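Local atomic coordinates of major Capsid Protein VP1 (Chimpanzee polyomavirus Bob, PDB entry 6Y9I), a protein that forms the pentameric building blocks of the polyomavirus capsid shell and, as in related viruses, probably engages glycan receptors on the host cell. Residues M134-G139 with F254-D259; E128-H133 with G220-P225; N11-P16 with L285-V290; Y43-V48 with A271-G276; L142-I147 with A189-D194. All coordinates share one frame; numbering follows the deposited sequence.

Contact 1 (M134-G139 with F254-D259); sequences MFAVGG and FVSAAD
M134 bends its terminal methyl back over the neighbouring strand F254-D259. CG stands anti to the backbone N (chi1 -167°), the chain bends at chi2 and again at chi3, and the methyl CE of M134 comes to rest 3.9 Å from A257 CA. Its nearest partners are backbone atoms; the S256 side chain is more distant, with M134 CE 4.4 Å from S256 CB. M134 also packs on F230 of a second subunit. S256 lies on the same face of the sheet as M134, its CB 4.0 Å from A136 CB directly across the strands. At the far end F254 completes this row. Its ring leans along the two glycines, with CD1 3.6 Å from G139 C and CE1 3.6 Å from G139 O, while G138 O lies at the ring edge, in its plane. This side of the ring thus meets backbone atoms of two residues that have no side chain. F254 also touches P141.

Beneath these side chains the backbones run antiparallel, 175° apart in direction. The hydrogen-bonded pairs M134-A258, A136-S256 and G138-F254 each exchange two N-H...O bonds; F254 N reaches G138 O at 2.9 Å. Between them, CA-H groups approach carbonyls, as F135 CA does S256 O at 3.2 Å. The opposite face carries F135, V137, V255 and A257. There F135 stacks on F215, and V255 packs on L24, L26 and F281. With that face apolar and the M134, A136 and S256 face packed on L142 and L191 of a small sheet, the pairing is consistent with the jelly-roll beta-sandwich of polyomavirus VP1.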
# COMPACT_ATOMS: atom_id res chain seq x y z
N MET A 134 8.22 9.01 14.47
CA MET A 134 9.69 9.00 14.41
C MET A 134 10.17 8.48 15.76
O MET A 134 9.54 8.73 16.79
CB MET A 134 10.28 10.39 14.13
CG MET A 134 11.75 10.31 13.77
SD MET A 134 12.85 11.45 14.70
CE MET A 134 12.16 11.31 16.35
N PHE A 135 11.23 7.71 15.73
CA PHE A 135 11.96 7.31 16.95
C PHE A 135 13.44 7.35 16.56
O PHE A 135 13.80 7.21 15.35
CB PHE A 135 11.42 5.98 17.48
CG PHE A 135 11.87 4.76 16.71
CD1 PHE A 135 13.05 4.11 17.06
CD2 PHE A 135 11.12 4.26 15.66
CE1 PHE A 135 13.47 3.00 16.35
CE2 PHE A 135 11.54 3.14 14.96
CZ PHE A 135 12.71 2.51 15.32
N ALA A 136 14.27 7.65 17.54
CA ALA A 136 15.73 7.74 17.37
C ALA A 136 16.40 7.21 18.64
O ALA A 136 15.86 7.37 19.76
CB ALA A 136 16.16 9.16 17.08
N VAL A 137 17.53 6.59 18.42
CA VAL A 137 18.43 6.09 19.51
C VAL A 137 19.84 6.54 19.15
O VAL A 137 20.27 6.28 17.99
CB VAL A 137 18.29 4.56 19.63
CG1 VAL A 137 19.23 4.03 20.69
CG2 VAL A 137 16.85 4.16 19.91
N GLY A 138 20.51 7.22 20.07
CA GLY A 138 21.87 7.71 19.86
C GLY A 138 22.67 7.84 21.14
O GLY A 138 22.12 7.73 22.30
N GLY A 139 23.97 8.06 20.94
CA GLY A 139 24.94 8.15 22.03
C GLY A 139 25.13 9.60 22.41
O GLY A 139 26.02 9.90 23.23
N PHE A 254 20.48 8.34 24.55
CA PHE A 254 19.50 9.39 24.20
C PHE A 254 18.44 8.76 23.31
O PHE A 254 18.81 8.22 22.24
CB PHE A 254 20.24 10.55 23.55
CG PHE A 254 21.30 11.15 24.43
CD1 PHE A 254 22.49 10.47 24.66
CD2 PHE A 254 21.10 12.37 25.05
CE1 PHE A 254 23.46 11.01 25.50
CE2 PHE A 254 22.07 12.91 25.89
CZ PHE A 254 23.25 12.23 26.10
N VAL A 255 17.18 8.81 23.74
CA VAL A 255 16.02 8.34 22.93
C VAL A 255 15.15 9.55 22.62
O VAL A 255 15.10 10.51 23.44
CB VAL A 255 15.24 7.18 23.60
CG1 VAL A 255 16.14 5.97 23.82
CG2 VAL A 255 14.63 7.59 24.93
N SER A 256 14.60 9.56 21.42
CA SER A 256 13.80 10.68 20.88
C SER A 256 12.60 10.07 20.18
O SER A 256 12.73 8.92 19.66
CB SER A 256 14.61 11.56 19.94
OG SER A 256 15.87 11.85 20.48
N ALA A 257 11.47 10.76 20.23
CA ALA A 257 10.23 10.29 19.58
C ALA A 257 9.33 11.47 19.22
O ALA A 257 9.38 12.55 19.83
CB ALA A 257 9.52 9.30 20.46
N ALA A 258 8.48 11.22 18.23
CA ALA A 258 7.30 12.02 17.88
C ALA A 258 6.25 11.06 17.33
O ALA A 258 6.60 10.33 16.43
CB ALA A 258 7.66 13.08 16.88
N ASP A 259 5.05 11.02 17.91
CA ASP A 259 3.99 10.13 17.40
C ASP A 259 2.68 10.88 17.37
O ASP A 259 1.89 10.65 18.28
CB ASP A 259 3.90 8.88 18.25
CG ASP A 259 5.11 8.00 18.03
OD1 ASP A 259 5.19 7.42 16.93
OD2 ASP A 259 5.99 7.96 18.94

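Contact 2 (E128-H133 with G220-P225); sequences EGMNYH and GGLNTP
G129 and M130 press against the loop G220-P225, and this is the tight half of the contact. G129 CA lies 3.2 Å from G221 O and also close to L222 O. With phi at 95° and two carbonyls so near, the backbone could come this close because G129 has no side chain. G129 N donates to T224 O at 2.8 Å in a fairly straight bond (167°) that lies in the carbonyl plane, on a lone pair. The M130 side chain, bent at chi2 and chi3, runs beside L222 in the same direction, and its methyl CE meets L222 CD2 at 3.4 Å, tighter than usual for two carbons. The loop is braced from within by T224 OG1, which donates to G220 O at 2.7 Å. N131 ND2 in turn holds G129 O, and H133 NE2 binds N131 OD1 at 2.7 Å, a second shell behind the glycine.

The other half is looser and more exposed. E128 OE2 accepts N223 ND2 at 3.2 Å; the oxygen lies close to the N223 amide plane but is approached from above the E128 carboxylate plane, and the two planes stand 81° apart. A water that donates to N223 O at 2.7 Å also links this loop to the E128 carboxylate.

E128 packs on G221 of a third subunit, and M130 on V107 of a second. Within the chain, the loop connects strand 212-219 to strand 227-231, L222 leans on V263 of strand 252-265, and the residues after M130 enter strand 131-138, which pairs with 212-219.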
# COMPACT_ATOMS: atom_id res chain seq x y z
N GLU A 128 -8.27 10.69 12.98
CA GLU A 128 -7.78 10.41 11.62
C GLU A 128 -6.91 11.57 11.14
O GLU A 128 -6.77 12.57 11.85
CB GLU A 128 -8.96 10.13 10.68
CG GLU A 128 -9.99 11.24 10.58
CD GLU A 128 -11.24 10.82 9.79
OE1 GLU A 128 -11.46 9.59 9.63
OE2 GLU A 128 -11.99 11.71 9.30
N GLY A 129 -6.35 11.46 9.95
CA GLY A 129 -5.57 12.55 9.34
C GLY A 129 -4.09 12.36 9.62
O GLY A 129 -3.67 11.20 9.81
N MET A 130 -3.33 13.44 9.61
CA MET A 130 -1.85 13.35 9.51
C MET A 130 -1.28 12.52 10.66
O MET A 130 -1.74 12.64 11.83
CB MET A 130 -1.16 14.72 9.44
CG MET A 130 -1.59 15.67 10.51
SD MET A 130 -1.99 17.24 9.75
CE MET A 130 -3.69 16.95 9.28
N ASN A 131 -0.37 11.63 10.28
CA ASN A 131 0.36 10.66 11.11
C ASN A 131 1.83 10.98 10.90
O ASN A 131 2.27 11.03 9.71
CB ASN A 131 -0.01 9.22 10.74
CG ASN A 131 -1.07 8.65 11.64
OD1 ASN A 131 -0.79 7.76 12.46
ND2 ASN A 131 -2.28 9.19 11.54
N TYR A 132 2.54 11.30 11.98
CA TYR A 132 3.98 11.60 11.93
C TYR A 132 4.60 10.78 13.05
O TYR A 132 4.22 10.96 14.22
CB TYR A 132 4.28 13.09 12.06
CG TYR A 132 5.73 13.47 11.98
CD1 TYR A 132 6.52 13.46 13.13
CD2 TYR A 132 6.30 13.92 10.80
CE1 TYR A 132 7.86 13.82 13.09
CE2 TYR A 132 7.64 14.29 10.76
CZ TYR A 132 8.42 14.25 11.90
OH TYR A 132 9.73 14.58 11.88
N HIS A 133 5.43 9.84 12.68
CA HIS A 133 5.98 8.82 13.59
C HIS A 133 7.48 8.81 13.39
O HIS A 133 7.94 8.63 12.26
CB HIS A 133 5.30 7.46 13.38
CG HIS A 133 3.83 7.51 13.65
ND1 HIS A 133 3.33 7.55 14.92
CD2 HIS A 133 2.76 7.60 12.82
CE1 HIS A 133 2.01 7.60 14.89
NE2 HIS A 133 1.64 7.63 13.61
N GLY A 220 0.21 12.41 5.28
CA GLY A 220 -0.43 13.72 5.48
C GLY A 220 -1.94 13.68 5.30
O GLY A 220 -2.54 12.58 5.24
N GLY A 221 -2.55 14.86 5.21
CA GLY A 221 -3.98 15.03 4.96
C GLY A 221 -4.78 15.08 6.25
O GLY A 221 -4.27 14.64 7.30
N LEU A 222 -6.01 15.56 6.18
CA LEU A 222 -6.89 15.66 7.37
C LEU A 222 -7.84 14.47 7.53
O LEU A 222 -8.32 14.32 8.66
CB LEU A 222 -7.68 16.96 7.28
CG LEU A 222 -6.91 18.15 7.83
CD1 LEU A 222 -7.55 19.44 7.37
CD2 LEU A 222 -6.86 18.08 9.36
N ASN A 223 -8.11 13.67 6.50
CA ASN A 223 -9.14 12.61 6.61
C ASN A 223 -8.52 11.23 6.38
O ASN A 223 -9.29 10.26 6.29
CB ASN A 223 -10.31 12.89 5.68
CG ASN A 223 -11.06 14.14 6.10
OD1 ASN A 223 -11.15 15.08 5.33
ND2 ASN A 223 -11.58 14.18 7.32
N THR A 224 -7.20 11.12 6.33
CA THR A 224 -6.47 9.87 6.02
C THR A 224 -6.60 8.88 7.17
O THR A 224 -6.38 9.23 8.31
CB THR A 224 -4.98 10.14 5.76
OG1 THR A 224 -4.90 11.29 4.91
CG2 THR A 224 -4.30 8.91 5.19
N PRO A 225 -6.91 7.60 6.92
CA PRO A 225 -6.91 6.58 7.97
C PRO A 225 -5.56 6.37 8.63
O PRO A 225 -4.58 6.10 7.94
CB PRO A 225 -7.23 5.28 7.21
CG PRO A 225 -7.96 5.76 6.00
CD PRO A 225 -7.25 7.04 5.61
O HOH W 1 -10.38 8.27 7.80

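Contact 3 (N11-P16 with L285-V290); sequences NIITGP and LRKRAV
I12 faces two arginines at once. Its CD1 sits over the centre of the R286 guanidinium, 3.7 Å from R286 CZ, while its CG1 sits over the centre of the R288 guanidinium, 3.6 Å from R288 CZ. In both cases the aliphatic branch meets a flat face. R286 places its group with CG in the crowded position between the backbone N and the carbonyl carbon (chi1 69°) and an extended chain beyond; R288 starts anti to the backbone N (chi1 172°) and bends twice. The NE atoms of both form salt bridges with E90 OE1, which probably helps fix their rotation.

A short antiparallel pairing joins strand 8-26 and strand 272-291, neighbours in the large antiparallel sheet of VP1, near the chain's two ends. I12 and R288 are a non-hydrogen-bonded pair, flanked by A289 N to N11 O at 3.0 Å and I13 N to K287 O at 3.1 Å.

I13 directs its CB toward the other strand, 3.8 Å from K287 CB, and its CG1 meets A289 CB at 4.2 Å. K287 then extends away, K287 NZ bonding D17 O and, at 2.8 Å, a water that donates to P16 O, though P16 is poorly ordered.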
# COMPACT_ATOMS: atom_id res chain seq x y z
N ASN A 11 37.58 -3.50 19.27
CA ASN A 11 36.89 -4.82 19.28
C ASN A 11 35.64 -4.74 20.17
O ASN A 11 35.70 -4.07 21.20
CB ASN A 11 37.83 -5.94 19.75
CG ASN A 11 39.23 -5.81 19.18
OD1 ASN A 11 39.60 -6.52 18.24
ND2 ASN A 11 40.02 -4.90 19.74
N ILE A 12 34.57 -5.44 19.81
CA ILE A 12 33.46 -5.81 20.74
C ILE A 12 34.07 -6.57 21.92
O ILE A 12 34.90 -7.48 21.68
CB ILE A 12 32.38 -6.64 20.03
CG1 ILE A 12 31.72 -5.83 18.91
CG2 ILE A 12 31.38 -7.19 21.04
CD1 ILE A 12 31.31 -6.63 17.68
N ILE A 13 33.73 -6.19 23.15
CA ILE A 13 34.16 -6.88 24.40
C ILE A 13 33.26 -8.09 24.64
O ILE A 13 32.02 -7.96 24.52
CB ILE A 13 34.17 -5.88 25.57
CG1 ILE A 13 35.30 -4.87 25.36
CG2 ILE A 13 34.27 -6.60 26.90
CD1 ILE A 13 35.58 -3.99 26.53
N THR A 14 33.86 -9.23 24.98
CA THR A 14 33.14 -10.51 25.20
C THR A 14 33.25 -10.87 26.68
O THR A 14 33.90 -10.12 27.43
CB THR A 14 33.68 -11.62 24.29
OG1 THR A 14 35.08 -11.75 24.51
CG2 THR A 14 33.41 -11.35 22.82
N GLY A 15 32.61 -11.97 27.07
CA GLY A 15 32.61 -12.45 28.46
C GLY A 15 31.33 -12.06 29.18
O GLY A 15 30.41 -11.50 28.58
N PRO A 16 31.21 -12.41 30.48
CA PRO A 16 29.99 -12.14 31.23
C PRO A 16 29.88 -10.65 31.63
O PRO A 16 30.91 -9.99 31.77
CB PRO A 16 30.12 -13.09 32.44
CG PRO A 16 31.62 -13.23 32.65
CD PRO A 16 32.24 -13.10 31.28
N LEU A 285 22.36 -3.05 24.69
CA LEU A 285 23.71 -2.46 24.55
C LEU A 285 24.78 -3.48 24.90
O LEU A 285 24.54 -4.36 25.75
CB LEU A 285 23.80 -1.23 25.46
CG LEU A 285 22.76 -0.15 25.18
CD1 LEU A 285 21.67 -0.17 26.25
CD2 LEU A 285 23.41 1.22 25.12
N ARG A 286 25.92 -3.38 24.23
CA ARG A 286 27.12 -4.22 24.52
C ARG A 286 28.33 -3.31 24.73
O ARG A 286 28.35 -2.16 24.25
CB ARG A 286 27.35 -5.23 23.40
CG ARG A 286 27.80 -4.60 22.10
CD ARG A 286 27.94 -5.58 20.95
NE ARG A 286 28.22 -4.84 19.73
CZ ARG A 286 28.00 -5.30 18.51
NH1 ARG A 286 27.57 -6.55 18.34
NH2 ARG A 286 28.25 -4.54 17.46
N LYS A 287 29.32 -3.83 25.45
CA LYS A 287 30.57 -3.10 25.73
C LYS A 287 31.40 -3.13 24.45
O LYS A 287 31.52 -4.21 23.86
CB LYS A 287 31.29 -3.73 26.92
CG LYS A 287 30.57 -3.57 28.25
CD LYS A 287 31.30 -4.29 29.34
CE LYS A 287 30.66 -4.13 30.70
NZ LYS A 287 31.24 -5.12 31.63
N ARG A 288 31.89 -1.97 24.03
CA ARG A 288 32.81 -1.80 22.88
C ARG A 288 34.12 -1.16 23.37
O ARG A 288 34.07 -0.13 24.09
CB ARG A 288 32.14 -0.95 21.79
CG ARG A 288 33.04 -0.56 20.63
CD ARG A 288 33.36 -1.66 19.65
NE ARG A 288 32.20 -2.00 18.85
CZ ARG A 288 32.25 -2.50 17.62
NH1 ARG A 288 33.42 -2.77 17.07
NH2 ARG A 288 31.13 -2.73 16.96
N ALA A 289 35.25 -1.74 22.99
CA ALA A 289 36.58 -1.15 23.27
C ALA A 289 36.80 0.01 22.30
O ALA A 289 36.42 -0.08 21.13
CB ALA A 289 37.68 -2.20 23.17
N VAL A 290 37.37 1.10 22.82
CA VAL A 290 37.71 2.33 22.06
C VAL A 290 39.10 2.78 22.52
O VAL A 290 39.52 2.37 23.63
CB VAL A 290 36.64 3.42 22.28
CG1 VAL A 290 35.28 2.99 21.72
CG2 VAL A 290 36.51 3.83 23.75
O HOH W 2 32.04 -7.62 30.64

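Contact 4 (Y43-V48 with A271-G276); sequences YGYSEV and AIRYRG
A single backbone bridge, Y45 to R275, fastens the loop Y43-V48 to the start of strand 272-291. G44 O is gripped twice: G276 N approaches at 3.0 Å almost straight (178°), and R275 NH1 at 3.2 Å from above the carbonyl plane. R275 CD lies over the Y45 ring, 3.7 Å from its centroid and 12° off the normal, a CH-pi contact; the ring and guanidinium planes are 9° apart.

Strand 272-291 belongs to the main antiparallel sheet of the VP1 jelly roll, and side chains of both segments reach other copies of the protein. Y45 OH bonds S149 O and R275 NH2 bonds Q181 O, both of a third subunit, while Y274 OH bonds I105 O of a second.

S46 relays bonds: its N donates to Y274 O at 3.0 Å, its OG accepts from Y274 N at 2.9 Å, and the same OG donates to E47 O. R273, extended from CG to NE, donates from NH1 to S46 O at 3.0 Å and forms a longer salt bridge, NH1 to E47 OE2, at 3.4 Å. V48 CG2 lies over one face of that guanidinium. E47 OE2 takes V48 N at 2.8 Å on its anti lone pair.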
# COMPACT_ATOMS: atom_id res chain seq x y z
N TYR A 43 -4.41 16.81 28.15
CA TYR A 43 -3.05 16.22 28.17
C TYR A 43 -2.98 15.16 27.05
O TYR A 43 -3.87 14.31 26.95
CB TYR A 43 -2.74 15.65 29.54
CG TYR A 43 -1.42 14.93 29.61
CD1 TYR A 43 -0.24 15.58 29.25
CD2 TYR A 43 -1.36 13.60 30.01
CE1 TYR A 43 0.98 14.92 29.30
CE2 TYR A 43 -0.14 12.94 30.06
CZ TYR A 43 1.02 13.60 29.71
OH TYR A 43 2.22 12.97 29.75
N GLY A 44 -1.94 15.19 26.23
CA GLY A 44 -1.78 14.20 25.15
C GLY A 44 -2.36 14.67 23.83
O GLY A 44 -2.22 13.93 22.82
N TYR A 45 -2.92 15.88 23.82
CA TYR A 45 -3.51 16.56 22.64
C TYR A 45 -2.84 17.93 22.53
O TYR A 45 -2.16 18.38 23.50
CB TYR A 45 -5.02 16.76 22.77
CG TYR A 45 -5.89 15.52 22.82
CD1 TYR A 45 -6.00 14.76 23.98
CD2 TYR A 45 -6.65 15.15 21.74
CE1 TYR A 45 -6.83 13.65 24.05
CE2 TYR A 45 -7.50 14.06 21.79
CZ TYR A 45 -7.59 13.31 22.95
OH TYR A 45 -8.39 12.21 22.96
N SER A 46 -2.97 18.56 21.36
CA SER A 46 -2.59 19.98 21.19
C SER A 46 -3.75 20.85 21.67
O SER A 46 -4.90 20.32 21.81
CB SER A 46 -2.23 20.32 19.75
OG SER A 46 -3.38 20.28 18.92
N GLU A 47 -3.48 22.14 21.88
CA GLU A 47 -4.54 23.16 21.94
C GLU A 47 -5.22 23.20 20.56
O GLU A 47 -4.61 22.76 19.57
CB GLU A 47 -3.98 24.53 22.31
CG GLU A 47 -5.01 25.62 22.35
CD GLU A 47 -6.10 25.37 23.37
OE1 GLU A 47 -5.99 25.94 24.47
OE2 GLU A 47 -7.05 24.62 23.07
N VAL A 48 -6.43 23.73 20.51
CA VAL A 48 -7.20 23.85 19.24
C VAL A 48 -6.43 24.74 18.26
O VAL A 48 -5.83 25.73 18.70
CB VAL A 48 -8.61 24.38 19.53
CG1 VAL A 48 -9.39 24.53 18.25
CG2 VAL A 48 -9.36 23.49 20.51
N ALA A 271 -12.56 23.17 14.29
CA ALA A 271 -11.13 23.33 14.63
C ALA A 271 -10.60 21.97 15.08
O ALA A 271 -11.40 21.07 15.37
CB ALA A 271 -10.94 24.36 15.71
N ILE A 272 -9.29 21.79 15.06
CA ILE A 272 -8.74 20.44 15.35
C ILE A 272 -7.86 20.53 16.58
O ILE A 272 -7.41 21.64 16.96
CB ILE A 272 -8.03 19.86 14.11
CG1 ILE A 272 -6.80 20.65 13.69
CG2 ILE A 272 -9.02 19.70 12.95
CD1 ILE A 272 -5.57 20.29 14.45
N ARG A 273 -7.61 19.36 17.16
CA ARG A 273 -6.46 19.11 18.04
C ARG A 273 -5.70 17.88 17.48
O ARG A 273 -6.34 16.89 17.15
CB ARG A 273 -6.88 18.79 19.47
CG ARG A 273 -7.78 19.80 20.17
CD ARG A 273 -8.14 19.28 21.55
NE ARG A 273 -8.98 20.22 22.28
CZ ARG A 273 -8.55 21.12 23.16
NH1 ARG A 273 -7.27 21.26 23.44
NH2 ARG A 273 -9.42 21.91 23.76
N TYR A 274 -4.37 17.94 17.49
CA TYR A 274 -3.52 16.75 17.30
C TYR A 274 -3.68 15.83 18.51
O TYR A 274 -3.82 16.32 19.63
CB TYR A 274 -2.07 17.18 17.12
CG TYR A 274 -1.78 18.01 15.90
CD1 TYR A 274 -1.68 17.43 14.63
CD2 TYR A 274 -1.57 19.37 15.99
CE1 TYR A 274 -1.41 18.18 13.50
CE2 TYR A 274 -1.23 20.12 14.87
CZ TYR A 274 -1.16 19.53 13.62
OH TYR A 274 -0.86 20.29 12.52
N ARG A 275 -3.63 14.53 18.28
CA ARG A 275 -3.54 13.48 19.33
C ARG A 275 -2.22 12.73 19.15
O ARG A 275 -1.90 12.33 18.02
CB ARG A 275 -4.78 12.59 19.23
CG ARG A 275 -4.82 11.40 20.18
CD ARG A 275 -4.56 11.74 21.64
NE ARG A 275 -4.76 10.57 22.48
CZ ARG A 275 -4.19 10.40 23.69
NH1 ARG A 275 -3.37 11.30 24.19
NH2 ARG A 275 -4.45 9.33 24.41
N GLY A 276 -1.45 12.54 20.24
CA GLY A 276 -0.23 11.73 20.27
C GLY A 276 -0.39 10.54 21.21
O GLY A 276 -1.23 10.62 22.13
O HOH W 3 -7.75 10.07 21.19
O HOH W 4 -6.95 23.32 25.53

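Contact 5 (L142-I147 with A189-D194); sequences LDLQGI and ARLDKD
D143 and R190 face each other as a non-hydrogen-bonded pair in a small antiparallel sheet, strand 188-191 beside strand 142-146, apart from the main jelly-roll sheet. The strand directions differ by 132°, a marked twist for neighbours.

The R190 side chain can be followed outward. R190 CB lies 4.1 Å from L142 O. CG and CD run along the aspartate, R190 CG 3.6 Å from D143 OD1, the two side chains lying side by side and pointing the same way. Bends at chi2 and chi3 then bring R190 NE to D143 OD1 at 2.8 Å, in a nearly straight salt-bridge bond of 169°. OD1 lies in the guanidinium plane, but NE comes from above the carboxylate plane, and the two planes are 40° apart. R190 CZ follows, 3.5 Å from D143 OD1. At the tip, R190 NH2 makes two weak bonds, one to each oxygen, 3.3 Å from D143 OD1 and equally far from D143 OD2. The same NH2 has a stronger partner in E140 OE1, so the guanidinium is shared by two acids.

On the other face the contact is apolar. L144 CD1 packs on L191 CB at 3.8 Å, and L142 CB also meets L191 CB; L142 and L191 both lean on S256, joining this sheet to the main one. The backbones are tied by L144 N to A189 O, A189 N to L144 O and L191 N to L142 O. L191 is the centre of an inverse gamma turn, and a water there accepts from L142 N and donates to L191 O at 2.7 Å.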
# COMPACT_ATOMS: atom_id res chain seq x y z
N LEU A 142 19.98 14.17 19.50
CA LEU A 142 19.65 14.11 18.06
C LEU A 142 19.88 15.51 17.47
O LEU A 142 19.40 16.50 18.05
CB LEU A 142 18.20 13.66 17.89
CG LEU A 142 17.81 13.33 16.45
CD1 LEU A 142 18.39 11.99 16.03
CD2 LEU A 142 16.29 13.36 16.30
N ASP A 143 20.61 15.55 16.36
CA ASP A 143 20.83 16.76 15.53
C ASP A 143 19.55 17.07 14.77
O ASP A 143 18.98 16.15 14.10
CB ASP A 143 22.04 16.56 14.62
CG ASP A 143 23.34 16.37 15.40
OD1 ASP A 143 23.74 17.33 16.10
OD2 ASP A 143 23.95 15.28 15.29
N LEU A 144 19.08 18.32 14.87
CA LEU A 144 17.90 18.82 14.14
C LEU A 144 18.28 19.93 13.16
O LEU A 144 19.15 20.78 13.49
CB LEU A 144 16.86 19.37 15.13
CG LEU A 144 16.43 18.43 16.24
CD1 LEU A 144 15.65 19.18 17.30
CD2 LEU A 144 15.62 17.27 15.69
N GLN A 145 17.56 19.95 12.05
CA GLN A 145 17.56 21.04 11.05
C GLN A 145 16.20 21.73 11.04
O GLN A 145 15.16 21.04 11.05
CB GLN A 145 17.84 20.46 9.66
CG GLN A 145 17.54 21.43 8.52
CD GLN A 145 18.59 22.50 8.44
OE1 GLN A 145 19.78 22.21 8.55
NE2 GLN A 145 18.14 23.75 8.34
N GLY A 146 16.21 23.06 10.93
CA GLY A 146 15.02 23.91 10.97
C GLY A 146 14.54 24.24 9.59
O GLY A 146 15.33 24.27 8.64
N ILE A 147 13.24 24.45 9.52
CA ILE A 147 12.51 24.93 8.33
C ILE A 147 11.23 25.62 8.81
O ILE A 147 10.85 25.47 10.01
CB ILE A 147 12.25 23.72 7.42
CG1 ILE A 147 11.95 24.14 5.98
CG2 ILE A 147 11.14 22.86 8.00
CD1 ILE A 147 11.61 23.00 5.10
N ALA A 189 20.07 22.68 15.59
CA ALA A 189 19.99 22.55 17.04
C ALA A 189 20.10 21.08 17.41
O ALA A 189 19.96 20.20 16.55
CB ALA A 189 18.72 23.16 17.58
N ARG A 190 20.29 20.84 18.70
CA ARG A 190 20.32 19.48 19.26
C ARG A 190 19.07 19.30 20.09
O ARG A 190 18.67 20.25 20.80
CB ARG A 190 21.61 19.31 20.05
CG ARG A 190 22.80 19.06 19.14
CD ARG A 190 23.83 18.17 19.79
NE ARG A 190 24.37 17.27 18.81
CZ ARG A 190 25.25 16.34 19.08
NH1 ARG A 190 25.71 16.19 20.31
NH2 ARG A 190 25.68 15.56 18.09
N LEU A 191 18.50 18.11 20.03
CA LEU A 191 17.26 17.78 20.74
C LEU A 191 17.63 17.43 22.19
O LEU A 191 17.81 16.22 22.51
CB LEU A 191 16.56 16.62 20.01
CG LEU A 191 15.28 16.13 20.67
CD1 LEU A 191 14.35 17.28 21.00
CD2 LEU A 191 14.58 15.14 19.76
N ASP A 192 17.78 18.47 23.00
CA ASP A 192 18.35 18.39 24.37
C ASP A 192 17.24 18.67 25.38
O ASP A 192 17.49 18.54 26.56
CB ASP A 192 19.53 19.37 24.50
CG ASP A 192 19.24 20.83 24.14
OD1 ASP A 192 18.05 21.19 23.89
OD2 ASP A 192 20.22 21.61 24.10
N LYS A 193 16.05 19.09 24.95
CA LYS A 193 14.92 19.39 25.88
C LYS A 193 13.66 18.71 25.35
O LYS A 193 13.33 18.91 24.17
CB LYS A 193 14.64 20.89 26.00
CG LYS A 193 15.57 21.67 26.93
CD LYS A 193 15.14 23.12 27.14
N ASP A 194 12.94 18.03 26.24
CA ASP A 194 11.64 17.36 25.97
C ASP A 194 10.55 18.43 25.82
O ASP A 194 10.58 19.41 26.60
CB ASP A 194 11.34 16.42 27.12
CG ASP A 194 10.02 15.70 26.97
OD1 ASP A 194 9.92 14.85 26.05
OD2 ASP A 194 9.11 16.00 27.76
O HOH W 5 17.90 13.72 21.50

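Contacts 1 to 4 all reach the large antiparallel sheet. Contacts 1 and 2 share strand 131-138 and touch through D259 OD1 and H133 ND1, while contacts 3 and 4 share strand 272-291 yet lie about 44 Å apart between centres, on opposite sides of the chain's centre. Contact 5 belongs to the small three-stranded sheet, its centre about 11 Å from that of contact 1, against which it packs. Along the chain, contact 3 encloses all the others, contact 5 is nested within contact 1, and contacts 1 and 2 interleave. Sequence-distant segments thus build one body, whose contacts 2 and 4 meet at M130 and Y274 and both touch two neighbouring subunits of the pentamer.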